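Local structure of dehydroquinate synthase (Thermus thermophilus, 1UJN) at residues A[13-18]-A[151-156]; A[35-40]-A[57-62]; A[89-94]-A[114-119]; A[102-107]-A[145-150]; A[118-123]-A[157-162]. The protein probably catalyses the conversion of 3-deoxy-D-arabino-heptulosonate 7-phosphate to dehydroquinate, using NAD(+) and one divalent metal ion, in chorismate biosynthesis. All blocks are in the same frame, centred on the assembly; numbering follows the deposited sequence.

In the fold
From the N terminus, strand 12-17 pairs with strand 151-155, more than 130 residues later, and interaction 1 closes this long loop, which encloses interactions 2, 3 and 4. Interaction 2 pairs strands 31-36 and 55-58 and is complete before interaction 3 opens by pairing 87-92 with 112-117. All three lie in one mixed sheet, where Asp-36 bonds to Val-91 and Tyr-153 to Ala-115. Interaction 4 starts on helix 94-106, between the strands of interaction 3, and crosses it to reach 145-150. Interaction 5 starts on Thr-118 and Thr-119, where interaction 3 ends, and runs to the loop after strand 151-155, crossing interactions 1 and 4.

Interaction 1: A[13-18]-A[151-156]; sequences PILVGE and GVYAEL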
# COMPACT_ATOMS: atom_id res chain seq x y z
N PRO A 13 17.92 1.05 -11.55
CA PRO A 13 18.36 0.93 -12.94
C PRO A 13 17.33 0.22 -13.82
O PRO A 13 16.55 -0.60 -13.34
CB PRO A 13 19.63 0.11 -12.81
CG PRO A 13 19.22 -0.89 -11.75
CD PRO A 13 18.52 -0.01 -10.72
N ILE A 14 17.36 0.54 -15.11
CA ILE A 14 16.50 -0.10 -16.09
C ILE A 14 17.46 -0.57 -17.18
O ILE A 14 18.12 0.25 -17.82
CB ILE A 14 15.49 0.89 -16.73
CG1 ILE A 14 14.47 1.36 -15.68
CG2 ILE A 14 14.78 0.22 -17.90
CD1 ILE A 14 13.56 2.48 -16.17
N LEU A 15 17.54 -1.88 -17.36
CA LEU A 15 18.43 -2.45 -18.38
C LEU A 15 17.61 -2.94 -19.55
O LEU A 15 16.58 -3.59 -19.37
CB LEU A 15 19.22 -3.63 -17.81
CG LEU A 15 20.39 -3.36 -16.86
CD1 LEU A 15 21.54 -2.72 -17.63
CD2 LEU A 15 19.93 -2.47 -15.72
N VAL A 16 18.07 -2.64 -20.77
CA VAL A 16 17.38 -3.08 -21.97
C VAL A 16 18.42 -3.63 -22.94
O VAL A 16 19.32 -2.91 -23.35
CB VAL A 16 16.63 -1.91 -22.65
CG1 VAL A 16 15.84 -2.43 -23.85
CG2 VAL A 16 15.70 -1.23 -21.65
N GLY A 17 18.31 -4.91 -23.28
CA GLY A 17 19.26 -5.51 -24.20
C GLY A 17 19.25 -7.02 -24.15
O GLY A 17 18.31 -7.62 -23.63
N GLU A 18 20.28 -7.65 -24.70
CA GLU A 18 20.36 -9.10 -24.69
C GLU A 18 21.38 -9.54 -23.65
O GLU A 18 22.55 -9.17 -23.73
CB GLU A 18 20.74 -9.63 -26.08
CG GLU A 18 19.65 -9.42 -27.11
CD GLU A 18 20.01 -9.97 -28.48
OE1 GLU A 18 20.47 -11.13 -28.55
OE2 GLU A 18 19.82 -9.24 -29.48
N GLY A 151 14.75 -2.76 -9.55
CA GLY A 151 15.45 -2.83 -10.82
C GLY A 151 14.52 -3.36 -11.89
O GLY A 151 13.57 -4.09 -11.58
N VAL A 152 14.76 -2.98 -13.15
CA VAL A 152 13.95 -3.45 -14.28
C VAL A 152 14.93 -4.03 -15.30
O VAL A 152 15.88 -3.36 -15.68
CB VAL A 152 13.16 -2.31 -14.95
CG1 VAL A 152 12.38 -2.84 -16.15
CG2 VAL A 152 12.19 -1.69 -13.95
N TYR A 153 14.68 -5.26 -15.72
CA TYR A 153 15.56 -5.94 -16.66
C TYR A 153 14.76 -6.48 -17.84
O TYR A 153 14.05 -7.48 -17.71
CB TYR A 153 16.28 -7.07 -15.92
CG TYR A 153 17.10 -6.54 -14.76
CD1 TYR A 153 18.42 -6.13 -14.95
CD2 TYR A 153 16.53 -6.34 -13.50
CE1 TYR A 153 19.14 -5.52 -13.93
CE2 TYR A 153 17.24 -5.72 -12.47
CZ TYR A 153 18.55 -5.32 -12.69
OH TYR A 153 19.26 -4.67 -11.71
N ALA A 154 14.89 -5.78 -18.97
CA ALA A 154 14.17 -6.12 -20.20
C ALA A 154 15.04 -6.92 -21.16
O ALA A 154 15.88 -6.36 -21.87
CB ALA A 154 13.69 -4.84 -20.88
N GLU A 155 14.81 -8.22 -21.17
CA GLU A 155 15.54 -9.14 -22.03
C GLU A 155 14.85 -9.15 -23.39
O GLU A 155 13.77 -9.71 -23.53
CB GLU A 155 15.51 -10.55 -21.43
CG GLU A 155 16.14 -11.61 -22.30
CD GLU A 155 17.53 -11.24 -22.74
OE1 GLU A 155 18.40 -11.02 -21.87
OE2 GLU A 155 17.76 -11.15 -23.97
N LEU A 156 15.48 -8.53 -24.38
CA LEU A 156 14.90 -8.45 -25.71
C LEU A 156 14.66 -9.82 -26.35
O LEU A 156 13.75 -9.97 -27.16
CB LEU A 156 15.77 -7.56 -26.60
CG LEU A 156 15.94 -6.14 -26.05
CD1 LEU A 156 16.82 -5.31 -26.97
CD2 LEU A 156 14.57 -5.48 -25.89
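Leu-15 and Tyr-153 lie side by side on one face of the sheet and point the same way, Leu-15 CD2 meeting Tyr-153 CE1 at 3.6 Å from a direction oblique to the ring. Tyr-153 CG stands anti to its carbonyl carbon (chi1 -60°), and the ring runs back along the strand until OH lies 3.8 Å from Pro-13 CG. Val-20, Val-24 and Pro-25 pack against the same tyrosine. The other face carries Ile-14 beside Val-152, again pointing alike, with Ile-14 CG1 4.0 Å from Val-152 CB. Further on, Val-16 CG1 touches Leu-156 CD2 at 3.9 Å, and Ile-14 and Leu-156 both reach helix 199-216. Strands 12-17 and 151-155 are parallel neighbours in the Rossmann-like N-terminal part of dehydroquinate synthase, their segment axes only 5° apart. Five backbone hydrogen bonds join them; the one from Leu-15 N to Val-152 O is 2.8 Å long and nearly straight, whereas Leu-156 N meets Gly-17 O from above the carbonyl plane. At that end the bent side chain of Glu-155 crosses Glu-18 at about a right angle, its OE2 3.4 Å from Glu-18 CA. Glu-155 OE1 accepts from Gly-19 N and Val-20 N, while OE2 accepts from Arg-157 N. An alanine in place of Glu-155 would probably leave these three N-H groups without their acceptor and free the chain after strand 12-17 to shift. Gly-17 has backbone angles at which a side chain would collide with the carbonyl O of Val-16, and Leu-156 CD1 packs 3.7 Å from Gly-17 CA.

Interaction 2: A[35-40]-A[57-62]; sequences FDRRVE and GLPGGE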
# COMPACT_ATOMS: atom_id res chain seq x y z
N PHE A 35 5.31 -15.45 -12.56
CA PHE A 35 5.44 -15.30 -14.00
C PHE A 35 4.18 -15.60 -14.82
O PHE A 35 3.30 -16.33 -14.38
CB PHE A 35 6.57 -16.21 -14.51
CG PHE A 35 6.28 -17.69 -14.37
CD1 PHE A 35 5.69 -18.40 -15.41
CD2 PHE A 35 6.60 -18.36 -13.19
CE1 PHE A 35 5.42 -19.76 -15.28
CE2 PHE A 35 6.33 -19.73 -13.05
CZ PHE A 35 5.74 -20.43 -14.10
N ASP A 36 4.13 -15.01 -16.01
CA ASP A 36 3.04 -15.21 -16.96
C ASP A 36 3.36 -16.56 -17.61
O ASP A 36 4.44 -16.73 -18.15
CB ASP A 36 3.06 -14.10 -18.01
CG ASP A 36 1.98 -14.25 -19.07
OD1 ASP A 36 1.63 -15.40 -19.41
OD2 ASP A 36 1.49 -13.22 -19.57
N ARG A 37 2.43 -17.51 -17.55
CA ARG A 37 2.65 -18.84 -18.13
C ARG A 37 3.21 -18.76 -19.55
O ARG A 37 3.95 -19.64 -19.98
CB ARG A 37 1.35 -19.64 -18.17
CG ARG A 37 0.70 -19.87 -16.81
CD ARG A 37 -0.64 -20.57 -16.97
NE ARG A 37 -1.38 -20.68 -15.72
CZ ARG A 37 -0.99 -21.40 -14.67
NH1 ARG A 37 0.15 -22.08 -14.71
NH2 ARG A 37 -1.74 -21.43 -13.57
N ARG A 38 2.85 -17.70 -20.27
CA ARG A 38 3.31 -17.50 -21.64
C ARG A 38 4.83 -17.46 -21.80
O ARG A 38 5.35 -17.79 -22.86
CB ARG A 38 2.75 -16.20 -22.22
CG ARG A 38 1.41 -16.32 -22.89
CD ARG A 38 1.15 -15.11 -23.78
NE ARG A 38 2.17 -14.94 -24.82
CZ ARG A 38 3.31 -14.27 -24.67
NH1 ARG A 38 3.60 -13.68 -23.52
NH2 ARG A 38 4.17 -14.19 -25.68
N VAL A 39 5.53 -17.03 -20.76
CA VAL A 39 6.98 -16.95 -20.83
C VAL A 39 7.67 -17.79 -19.76
O VAL A 39 8.70 -17.39 -19.22
CB VAL A 39 7.47 -15.48 -20.72
CG1 VAL A 39 7.08 -14.70 -21.97
CG2 VAL A 39 6.88 -14.82 -19.47
N GLU A 40 7.12 -18.96 -19.48
CA GLU A 40 7.70 -19.84 -18.47
C GLU A 40 9.16 -20.18 -18.79
O GLU A 40 9.99 -20.26 -17.88
CB GLU A 40 6.90 -21.13 -18.33
CG GLU A 40 7.49 -22.05 -17.26
CD GLU A 40 6.59 -23.22 -16.91
OE1 GLU A 40 6.94 -23.96 -15.96
OE2 GLU A 40 5.54 -23.39 -17.56
N GLY A 57 3.25 -19.70 -11.58
CA GLY A 57 2.83 -19.26 -12.89
C GLY A 57 1.38 -18.81 -12.88
O GLY A 57 0.55 -19.38 -12.17
N LEU A 58 1.08 -17.78 -13.66
CA LEU A 58 -0.27 -17.25 -13.72
C LEU A 58 -0.63 -16.90 -15.15
O LEU A 58 0.23 -16.61 -15.97
CB LEU A 58 -0.38 -15.98 -12.87
CG LEU A 58 -0.05 -16.00 -11.38
CD1 LEU A 58 -0.08 -14.57 -10.86
CD2 LEU A 58 -1.03 -16.86 -10.63
N PRO A 59 -1.93 -16.95 -15.47
CA PRO A 59 -2.31 -16.59 -16.84
C PRO A 59 -2.22 -15.07 -16.90
O PRO A 59 -2.59 -14.39 -15.95
CB PRO A 59 -3.76 -17.07 -16.93
CG PRO A 59 -3.80 -18.22 -15.97
CD PRO A 59 -3.02 -17.67 -14.79
N GLY A 60 -1.70 -14.55 -18.01
CA GLY A 60 -1.60 -13.11 -18.15
C GLY A 60 -2.98 -12.56 -18.48
O GLY A 60 -3.96 -13.30 -18.45
N GLY A 61 -3.06 -11.28 -18.81
CA GLY A 61 -4.36 -10.72 -19.13
C GLY A 61 -4.98 -10.04 -17.93
O GLY A 61 -4.48 -10.15 -16.82
N GLU A 62 -6.10 -9.36 -18.16
CA GLU A 62 -6.79 -8.63 -17.11
C GLU A 62 -7.31 -9.49 -15.95
O GLU A 62 -7.49 -8.99 -14.84
CB GLU A 62 -7.95 -7.84 -17.72
CG GLU A 62 -7.50 -6.74 -18.67
CD GLU A 62 -6.70 -5.67 -17.96
OE1 GLU A 62 -7.14 -5.21 -16.90
OE2 GLU A 62 -5.63 -5.28 -18.48
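Two backbone hydrogen bonds join the ends of the paired strands: Leu-58 N donates to Phe-35 O at 2.7 Å, and Arg-37 N to Leu-58 O at 2.9 Å just as the first chain turns away. Between them Asp-36 CA brings its hydrogen to the same Leu-58 O. The aromatic contact is a CH-pi interaction, Gly-57 CA standing over one face of the Phe-35 ring, 3.5 Å from its centroid. Phe-35 CG sits between its backbone N and carbonyl carbon (chi1 67°), and from there the ring extends over Gly-57. A CB on this glycine would clash with CZ of the ring. Across this contact the guanidinium is held by packing alone. Arg-37, extended from CG to NE, lies alongside Pro-59 and points the same way, with Pro-59 CG at the edge of the group 3.5 Å from Arg-37 NE. Gly-57 O comes over one face of the guanidinium, an approach too poorly angled to count as a hydrogen bond with NH2. Asp-36 makes a polar turn of its own: OD1 accepts from Arg-38 N at 2.7 Å, an Asx turn, while OD2 rests 3.4 Å from Gly-60 CA. On the same face Leu-58 reaches Val-69, Lys-72 and Val-73 of helix 67-80. Strand 31-36, helix 40-50 and strand 55-58 form a beta-alpha-beta crossover, whose second strand is one of the two outermost strands of the sheet within this chain.

Interaction 3: A[89-94]-A[114-119]; sequences LVVGGG and LAFPTT
Gly-92 O accepts one hydrogen bond, from Thr-118 N at 3.0 Å and well above the carbonyl plane, and a CA-H...O contact from Pro-117 CA, the carbon 3.3 Å from the oxygen. Upstream, Val-90 bonds from N to Leu-114 O and from O to Phe-116 N, each at 2.8 Å. Val-90 O also lies at the edge of the Phe-116 ring, in its plane. Phe-116 runs alongside Leu-89, its CE1 3.9 Å from Leu-89 CD2, and crosses Val-91, whose CG2 meets Phe-116 CB. An alanine in place of Phe-116 would probably open a gap beside Leu-89 and next to Val-46 of helix 40-50. Past the strands, Thr-119 CG2 sits 3.6 Å from Gly-93 CA, where a CB on the glycine would clash. A water links Gly-94 N, at 2.9 Å, to Thr-119 OG1, which also caps Ala-122 N. Strand 87-92, helix 94-106 and strand 112-117 form a beta-alpha-beta unit with a glycine-rich turn before the helix, consistent with a Rossmann-like dinucleotide site to which Thr-118 and Thr-119, predicted to bind NAD(+), belong.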
# COMPACT_ATOMS: atom_id res chain seq x y z
N LEU A 89 10.37 -11.58 -7.69
CA LEU A 89 10.76 -11.35 -9.08
C LEU A 89 9.51 -11.51 -9.92
O LEU A 89 8.74 -12.46 -9.74
CB LEU A 89 11.85 -12.35 -9.51
CG LEU A 89 13.23 -12.15 -8.88
CD1 LEU A 89 13.22 -12.57 -7.41
CD2 LEU A 89 14.25 -12.98 -9.65
N VAL A 90 9.27 -10.57 -10.83
CA VAL A 90 8.07 -10.63 -11.66
C VAL A 90 8.41 -10.65 -13.13
O VAL A 90 9.00 -9.71 -13.66
CB VAL A 90 7.14 -9.44 -11.35
CG1 VAL A 90 5.80 -9.64 -12.04
CG2 VAL A 90 6.94 -9.30 -9.84
N VAL A 91 8.03 -11.74 -13.79
CA VAL A 91 8.33 -11.93 -15.21
C VAL A 91 7.04 -11.99 -16.03
O VAL A 91 6.25 -12.93 -15.89
CB VAL A 91 9.12 -13.23 -15.42
CG1 VAL A 91 9.58 -13.34 -16.88
CG2 VAL A 91 10.32 -13.28 -14.46
N GLY A 92 6.83 -10.98 -16.87
CA GLY A 92 5.64 -10.95 -17.69
C GLY A 92 5.37 -9.56 -18.22
O GLY A 92 6.25 -8.69 -18.20
N GLY A 93 4.15 -9.34 -18.70
CA GLY A 93 3.78 -8.04 -19.24
C GLY A 93 3.19 -7.13 -18.19
O GLY A 93 3.30 -7.40 -16.99
N GLY A 94 2.55 -6.05 -18.64
CA GLY A 94 1.96 -5.07 -17.75
C GLY A 94 1.03 -5.59 -16.66
O GLY A 94 1.06 -5.09 -15.53
N LEU A 114 11.71 -7.14 -8.31
CA LEU A 114 12.48 -6.92 -9.52
C LEU A 114 11.55 -7.21 -10.68
O LEU A 114 10.82 -8.20 -10.66
CB LEU A 114 13.68 -7.86 -9.58
CG LEU A 114 14.77 -7.65 -8.53
CD1 LEU A 114 15.81 -8.76 -8.66
CD2 LEU A 114 15.40 -6.28 -8.73
N ALA A 115 11.57 -6.34 -11.68
CA ALA A 115 10.70 -6.52 -12.84
C ALA A 115 11.47 -7.00 -14.06
O ALA A 115 12.55 -6.50 -14.37
CB ALA A 115 10.00 -5.22 -13.15
N PHE A 116 10.90 -7.98 -14.76
CA PHE A 116 11.49 -8.52 -15.98
C PHE A 116 10.38 -8.44 -17.03
O PHE A 116 9.69 -9.43 -17.30
CB PHE A 116 11.94 -9.96 -15.79
CG PHE A 116 13.04 -10.11 -14.78
CD1 PHE A 116 12.75 -10.17 -13.42
CD2 PHE A 116 14.37 -10.16 -15.18
CE1 PHE A 116 13.77 -10.28 -12.47
CE2 PHE A 116 15.40 -10.27 -14.24
CZ PHE A 116 15.10 -10.33 -12.89
N PRO A 117 10.18 -7.26 -17.61
CA PRO A 117 9.13 -7.07 -18.61
C PRO A 117 9.34 -7.92 -19.86
O PRO A 117 10.46 -8.07 -20.34
CB PRO A 117 9.18 -5.56 -18.89
CG PRO A 117 10.62 -5.23 -18.66
CD PRO A 117 10.97 -6.03 -17.43
N THR A 118 8.25 -8.48 -20.37
CA THR A 118 8.33 -9.33 -21.56
C THR A 118 7.44 -8.85 -22.70
O THR A 118 7.15 -9.60 -23.64
CB THR A 118 7.97 -10.79 -21.21
OG1 THR A 118 6.67 -10.84 -20.62
CG2 THR A 118 8.99 -11.36 -20.23
N THR A 119 7.00 -7.60 -22.63
CA THR A 119 6.18 -7.01 -23.69
C THR A 119 6.73 -5.61 -23.93
O THR A 119 7.39 -5.04 -23.06
CB THR A 119 4.68 -6.88 -23.31
OG1 THR A 119 4.54 -5.90 -22.27
CG2 THR A 119 4.13 -8.22 -22.83
O HOH W 1 1.77 -5.36 -21.38

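Interaction 4: A[102-107]-A[145-150]; sequences FVAATY and AFHFPQ
Ala-105 and His-147 form the tight part of this contact, the methyl of Ala-105 resting 3.5 Å from both CB and CG of His-147. His-147 CG stands anti to its backbone N (chi1 -169°), and the imidazole turns one face to the helix. Over that face lies Ala-105 CA, 3.7 Å from the ring centroid, in a CH-pi contact displaced toward the rim. His-147 CD2 comes within 3.4 Å of Ala-105 N, and Ala-104 CB touches the same corner of the ring at 4.0 Å. The rotation of the imidazole is set from outside the two segments: NE2 is hydrogen-bonded to Val-111 O, and the Tyr-113 ring meets it with the planes about 30° apart. Toward Ala-145 the packing thins to a few methyl and ring-edge contacts. Ala-145 CB lies 3.8 Å from Ala-105 CB and meets the Phe-102 ring at its edge, in plane, near CD1 and CE1. No hydrogen bond crosses between the segments. Between Ala-145 and His-147, the Phe-146 side chain is directed away from the helix and is exposed, touching Lys-131 and Arg-109 of the second subunit. On the helix, Thr-106 OG1 donates to Phe-102 O at 2.9 Å, and Phe-102 stacks on Tyr-70 of its own chain while also touching Tyr-70 of the second subunit. The contact sets the C-terminal turn of helix 94-106 against the end of strand 144-146, which pairs with 131-136 in a two-stranded antiparallel sheet, and the loop that follows it, beside the second subunit of the dimer.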
# COMPACT_ATOMS: atom_id res chain seq x y z
N PHE A 102 1.92 -4.89 -6.81
CA PHE A 102 0.98 -4.60 -5.73
C PHE A 102 1.12 -5.63 -4.61
O PHE A 102 1.02 -5.30 -3.42
CB PHE A 102 -0.45 -4.58 -6.27
CG PHE A 102 -1.49 -4.21 -5.25
CD1 PHE A 102 -1.31 -3.08 -4.44
CD2 PHE A 102 -2.64 -4.98 -5.09
CE1 PHE A 102 -2.27 -2.72 -3.50
CE2 PHE A 102 -3.61 -4.63 -4.14
CZ PHE A 102 -3.42 -3.50 -3.34
N VAL A 103 1.36 -6.89 -4.98
CA VAL A 103 1.57 -7.94 -4.00
C VAL A 103 2.84 -7.57 -3.21
O VAL A 103 2.85 -7.64 -1.99
CB VAL A 103 1.76 -9.31 -4.69
CG1 VAL A 103 2.32 -10.33 -3.70
CG2 VAL A 103 0.41 -9.80 -5.23
N ALA A 104 3.89 -7.17 -3.91
CA ALA A 104 5.14 -6.78 -3.25
C ALA A 104 4.94 -5.57 -2.34
O ALA A 104 5.52 -5.48 -1.26
CB ALA A 104 6.22 -6.47 -4.28
N ALA A 105 4.13 -4.62 -2.80
CA ALA A 105 3.87 -3.41 -2.03
C ALA A 105 3.13 -3.67 -0.73
O ALA A 105 3.27 -2.89 0.21
CB ALA A 105 3.08 -2.41 -2.87
N THR A 106 2.39 -4.76 -0.66
CA THR A 106 1.58 -5.03 0.52
C THR A 106 1.90 -6.26 1.35
O THR A 106 1.46 -6.35 2.50
CB THR A 106 0.09 -5.06 0.13
OG1 THR A 106 -0.12 -6.07 -0.86
CG2 THR A 106 -0.32 -3.69 -0.44
N TYR A 107 2.64 -7.21 0.79
CA TYR A 107 3.00 -8.41 1.54
C TYR A 107 3.90 -7.95 2.69
O TYR A 107 4.93 -7.31 2.45
CB TYR A 107 3.75 -9.41 0.64
CG TYR A 107 4.17 -10.68 1.37
CD1 TYR A 107 3.22 -11.55 1.89
CD2 TYR A 107 5.52 -10.98 1.57
CE1 TYR A 107 3.59 -12.69 2.60
CE2 TYR A 107 5.91 -12.13 2.28
CZ TYR A 107 4.93 -12.97 2.79
OH TYR A 107 5.30 -14.10 3.49
N ALA A 145 -1.12 0.62 -5.45
CA ALA A 145 -0.10 1.25 -4.64
C ALA A 145 1.02 1.74 -5.51
O ALA A 145 1.31 1.17 -6.56
CB ALA A 145 0.45 0.24 -3.63
N PHE A 146 1.66 2.83 -5.09
CA PHE A 146 2.82 3.32 -5.82
C PHE A 146 3.97 2.61 -5.13
O PHE A 146 4.26 2.86 -3.95
CB PHE A 146 2.95 4.84 -5.68
CG PHE A 146 2.00 5.60 -6.57
CD1 PHE A 146 0.85 6.18 -6.05
CD2 PHE A 146 2.24 5.70 -7.94
CE1 PHE A 146 -0.05 6.85 -6.88
CE2 PHE A 146 1.35 6.36 -8.78
CZ PHE A 146 0.20 6.94 -8.25
N HIS A 147 4.59 1.68 -5.85
CA HIS A 147 5.69 0.89 -5.31
C HIS A 147 6.67 0.69 -6.46
O HIS A 147 6.33 0.09 -7.48
CB HIS A 147 5.16 -0.44 -4.80
CG HIS A 147 6.15 -1.22 -3.99
ND1 HIS A 147 6.87 -0.66 -2.96
CD2 HIS A 147 6.54 -2.51 -4.07
CE1 HIS A 147 7.66 -1.57 -2.43
NE2 HIS A 147 7.48 -2.71 -3.08
N PHE A 148 7.88 1.21 -6.29
CA PHE A 148 8.89 1.14 -7.34
C PHE A 148 9.75 -0.10 -7.28
O PHE A 148 10.11 -0.56 -6.20
CB PHE A 148 9.79 2.37 -7.29
CG PHE A 148 9.05 3.66 -7.40
CD1 PHE A 148 8.48 4.25 -6.28
CD2 PHE A 148 8.87 4.26 -8.64
CE1 PHE A 148 7.73 5.41 -6.39
CE2 PHE A 148 8.12 5.43 -8.76
CZ PHE A 148 7.55 6.01 -7.63
N PRO A 149 10.10 -0.64 -8.45
CA PRO A 149 10.95 -1.83 -8.49
C PRO A 149 12.36 -1.46 -8.06
O PRO A 149 12.76 -0.29 -8.13
CB PRO A 149 10.87 -2.27 -9.95
CG PRO A 149 10.74 -0.98 -10.68
CD PRO A 149 9.76 -0.19 -9.81
N GLN A 150 13.11 -2.46 -7.62
CA GLN A 150 14.48 -2.28 -7.19
C GLN A 150 15.35 -2.31 -8.45
O GLN A 150 16.52 -1.93 -8.42
CB GLN A 150 14.84 -3.43 -6.26
CG GLN A 150 16.16 -3.30 -5.57
CD GLN A 150 16.33 -4.39 -4.54
OE1 GLN A 150 16.14 -4.17 -3.34
NE2 GLN A 150 16.73 -5.58 -5.00

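Interaction 5: A[118-123]-A[157-162]; sequences TTTLAI and RALKTL
Thr-118 and Ala-158 mark the nearest approach of the backbones, their CA atoms 5.7 Å apart, where the turn into helix 120-126 faces a run of helical backbone angles at 157-160. No direct hydrogen bond crosses; instead one water donates to Thr-118 O at 2.8 Å and to Ala-158 O at 2.7 Å. Two leucines carry the side-chain packing. Leu-159 CG is anti to its carbonyl carbon (chi1 -62°), and the two methyls beyond it divide the work: CD2 lies against the backbone, 3.6 Å from Thr-118 O, while CD1 meets Ile-123 CD1 tip to tip at 4.0 Å. Leu-162 also spreads its fork, CD1 against Thr-119 CG2 and CD2 3.9 Å from Thr-119 CA. Leu-199 and Leu-203 of helix 199-216 also pack on Leu-159. Thr-120 crosses Leu-159 obliquely through CG2, and its OG1 is hydrogen-bonded to Phe-167 O of helix 164-181. The leucines thus pack against the capped start of helix 120-126 and the predicted NAD(+) residues Thr-118 and Thr-119 that lead into it, with Thr-120 about 8 Å, side chain to side chain, from Glu-173 of the predicted zinc site.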
# COMPACT_ATOMS: atom_id res chain seq x y z
N THR A 118 8.25 -8.48 -20.37
CA THR A 118 8.33 -9.33 -21.56
C THR A 118 7.44 -8.85 -22.70
O THR A 118 7.15 -9.60 -23.64
CB THR A 118 7.97 -10.79 -21.21
OG1 THR A 118 6.67 -10.84 -20.62
CG2 THR A 118 8.99 -11.36 -20.23
N THR A 119 7.00 -7.60 -22.63
CA THR A 119 6.18 -7.01 -23.69
C THR A 119 6.73 -5.61 -23.93
O THR A 119 7.39 -5.04 -23.06
CB THR A 119 4.68 -6.88 -23.31
OG1 THR A 119 4.54 -5.90 -22.27
CG2 THR A 119 4.13 -8.22 -22.83
N THR A 120 6.47 -5.04 -25.11
CA THR A 120 6.97 -3.69 -25.38
C THR A 120 6.25 -2.67 -24.50
O THR A 120 6.86 -1.72 -24.01
CB THR A 120 6.80 -3.32 -26.86
OG1 THR A 120 5.48 -3.68 -27.30
CG2 THR A 120 7.84 -4.03 -27.71
N LEU A 121 4.96 -2.86 -24.31
CA LEU A 121 4.19 -1.94 -23.48
C LEU A 121 4.74 -1.92 -22.06
O LEU A 121 4.82 -0.86 -21.44
CB LEU A 121 2.71 -2.34 -23.47
CG LEU A 121 1.75 -1.46 -22.66
CD1 LEU A 121 1.84 -0.01 -23.13
CD2 LEU A 121 0.32 -1.98 -22.81
N ALA A 122 5.13 -3.08 -21.54
CA ALA A 122 5.66 -3.15 -20.18
C ALA A 122 7.03 -2.46 -20.11
O ALA A 122 7.35 -1.82 -19.11
CB ALA A 122 5.78 -4.59 -19.72
N ILE A 123 7.82 -2.59 -21.17
CA ILE A 123 9.13 -1.96 -21.20
C ILE A 123 9.01 -0.44 -21.30
O ILE A 123 9.61 0.29 -20.51
CB ILE A 123 9.97 -2.46 -22.42
CG1 ILE A 123 10.26 -3.95 -22.27
CG2 ILE A 123 11.27 -1.66 -22.52
CD1 ILE A 123 11.03 -4.55 -23.45
N ARG A 157 15.45 -10.82 -25.98
CA ARG A 157 15.25 -12.13 -26.56
C ARG A 157 13.86 -12.66 -26.21
O ARG A 157 13.32 -13.54 -26.87
CB ARG A 157 16.32 -13.07 -26.01
CG ARG A 157 16.22 -14.47 -26.61
CD ARG A 157 17.46 -15.32 -26.28
NE ARG A 157 17.85 -15.15 -24.88
CZ ARG A 157 17.27 -15.95 -23.97
NH1 ARG A 157 16.38 -16.86 -24.36
NH2 ARG A 157 17.59 -15.83 -22.68
N ALA A 158 13.25 -12.08 -25.18
CA ALA A 158 11.91 -12.48 -24.77
C ALA A 158 10.80 -11.91 -25.65
O ALA A 158 9.70 -12.45 -25.69
CB ALA A 158 11.68 -12.09 -23.31
N LEU A 159 11.08 -10.82 -26.36
CA LEU A 159 10.09 -10.18 -27.22
C LEU A 159 9.83 -10.90 -28.54
O LEU A 159 8.86 -10.61 -29.24
CB LEU A 159 10.51 -8.75 -27.55
CG LEU A 159 10.65 -7.74 -26.41
CD1 LEU A 159 11.19 -6.43 -26.96
CD2 LEU A 159 9.30 -7.54 -25.74
N LYS A 160 10.70 -11.85 -28.88
CA LYS A 160 10.57 -12.57 -30.13
C LYS A 160 9.34 -13.48 -30.23
O LYS A 160 8.84 -13.74 -31.32
CB LYS A 160 11.86 -13.35 -30.39
CG LYS A 160 13.06 -12.43 -30.53
CD LYS A 160 14.37 -13.17 -30.76
CE LYS A 160 15.55 -12.26 -30.47
NZ LYS A 160 16.81 -13.01 -30.22
N THR A 161 8.85 -13.96 -29.09
CA THR A 161 7.67 -14.83 -29.10
C THR A 161 6.39 -14.03 -28.94
O THR A 161 5.29 -14.58 -28.92
CB THR A 161 7.74 -15.86 -27.96
OG1 THR A 161 6.52 -16.61 -27.93
CG2 THR A 161 7.94 -15.16 -26.62
N LEU A 162 6.54 -12.72 -28.85
CA LEU A 162 5.41 -11.82 -28.66
C LEU A 162 4.58 -11.64 -29.94
O LEU A 162 5.13 -11.40 -31.01
CB LEU A 162 5.93 -10.46 -28.19
CG LEU A 162 4.93 -9.42 -27.67
CD1 LEU A 162 4.22 -9.96 -26.43
CD2 LEU A 162 5.68 -8.13 -27.34
O HOH W 2 7.12 -12.10 -24.84